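Local coordinates for geranyl diphosphate synthase small subunit (Antirrhinum majus, PDB 3QKC), which serves as the small subunit of geranyl diphosphate synthase, probably supporting its partner subunit in condensing isopentenyl and dimethylallyl diphosphates into the C10 precursor of monoterpenes, at the interface of chains A and B. Sequence-based numbering; all coordinates share one arbitrary frame. Chains: chain A/B, Geranyl diphosphate synthase small subunit.

The interface of chains A and B. Residues chain A 124, 134, 137-138, 141; chain B 124, 134, 137-138, 141.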
# COMPACT_ATOMS: atom_id res chain seq x y z
N ALA A 124 -9.13 0.13 6.64
CA ALA A 124 -9.67 1.50 6.69
C ALA A 124 -11.20 1.56 6.64
O ALA A 124 -11.80 2.44 7.26
CB ALA A 124 -9.07 2.36 5.58
N PRO A 134 -11.52 5.53 15.41
CA PRO A 134 -10.82 6.14 14.27
C PRO A 134 -9.33 6.33 14.52
O PRO A 134 -8.53 6.18 13.60
CB PRO A 134 -11.50 7.51 14.13
CG PRO A 134 -12.72 7.44 14.96
CD PRO A 134 -12.42 6.49 16.06
N ILE A 137 -8.06 2.53 14.43
CA ILE A 137 -7.94 1.94 13.10
C ILE A 137 -6.84 2.63 12.32
O ILE A 137 -6.11 1.99 11.56
CB ILE A 137 -9.31 1.86 12.36
CG1 ILE A 137 -9.90 0.47 12.60
CG2 ILE A 137 -9.15 2.08 10.86
CD1 ILE A 137 -11.41 0.42 12.75
N LEU A 138 -6.68 3.93 12.55
CA LEU A 138 -5.57 4.68 12.01
C LEU A 138 -4.25 4.15 12.56
O LEU A 138 -3.29 3.99 11.81
CB LEU A 138 -5.71 6.16 12.37
CG LEU A 138 -5.29 7.26 11.41
CD1 LEU A 138 -5.70 6.93 9.98
CD2 LEU A 138 -5.93 8.58 11.88
N ILE A 141 -3.40 0.91 10.95
CA ILE A 141 -2.97 1.18 9.58
C ILE A 141 -1.49 1.55 9.56
O ILE A 141 -0.72 1.04 8.72
CB ILE A 141 -3.87 2.25 8.95
CG1 ILE A 141 -5.11 1.56 8.39
CG2 ILE A 141 -3.13 3.07 7.88
CD1 ILE A 141 -6.32 2.45 8.33
N ALA B 124 -1.16 8.71 7.13
CA ALA B 124 -1.63 8.25 8.45
C ALA B 124 -0.97 8.98 9.62
O ALA B 124 -1.64 9.29 10.61
CB ALA B 124 -1.44 6.74 8.60
N PRO B 134 -9.11 12.18 12.51
CA PRO B 134 -9.17 10.72 12.40
C PRO B 134 -10.25 10.22 11.43
O PRO B 134 -10.01 9.28 10.67
CB PRO B 134 -9.45 10.25 13.83
CG PRO B 134 -9.95 11.45 14.54
CD PRO B 134 -9.24 12.61 13.92
N ILE B 137 -8.76 12.04 7.91
CA ILE B 137 -7.52 11.41 7.45
C ILE B 137 -7.77 9.97 7.04
O ILE B 137 -7.24 9.51 6.02
CB ILE B 137 -6.38 11.57 8.49
CG1 ILE B 137 -5.68 12.91 8.24
CG2 ILE B 137 -5.39 10.42 8.45
CD1 ILE B 137 -4.89 13.45 9.40
N LEU B 138 -8.62 9.28 7.78
CA LEU B 138 -9.01 7.92 7.44
C LEU B 138 -9.78 7.89 6.11
O LEU B 138 -9.59 6.98 5.30
CB LEU B 138 -9.85 7.31 8.56
CG LEU B 138 -9.90 5.81 8.86
CD1 LEU B 138 -8.55 5.13 8.69
CD2 LEU B 138 -10.43 5.61 10.29
N ILE B 141 -7.27 8.17 3.35
CA ILE B 141 -6.56 6.92 3.16
C ILE B 141 -7.38 5.99 2.27
O ILE B 141 -6.84 5.36 1.38
CB ILE B 141 -6.22 6.26 4.52
CG1 ILE B 141 -4.85 6.73 5.00
CG2 ILE B 141 -6.22 4.74 4.43
CD1 ILE B 141 -4.88 7.60 6.22
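B:Leu138 and A:Leu138 lie antiparallel, side by side, at the middle of a helix-to-helix patch of apolar side chains, their CD1 methyls 3.6 Å apart; neither chain brings an N or O close enough to bond with the other. The leucines sit on helices 134-148 of chain A and 133-148 of chain B, and the two-fold symmetry gives each contact a twin. All-helical prenyltransferases commonly form dimers, but this pairing of two small subunits may not be the working form, since a small subunit would be expected to join a different partner. From its CB, B:Leu138 runs out with CG roughly anti to the backbone N (chi1 -151°), and the fork reaches chain A. CG of B:Leu138 passes the carbonyl O of A:Ala124 at 4.2 Å, a loose contact. Beyond it the fork splits its work. CD1 of B:Leu138 packs at a slant on the tip of A:Ile141, 3.5 Å from its CD1. CD2 of B:Leu138 meets CG2 of A:Ile137 at 3.8 Å, with that isoleucine running about perpendicular to the leucine, and also lies near CA of A:Pro134. An alanine in place of B:Leu138 would probably open a gap between A:Ile137 and A:Ile141 and leave CD1 of A:Leu138 without the methyl it packs against. Alongside, CG2 of B:Ile141 touches the methyl CB of A:Ala124 at 3.9 Å. At the helix starts the two prolines meet through their CB atoms, CB of A:Pro134 lying a tight 3.4 Å from CB of B:Pro134.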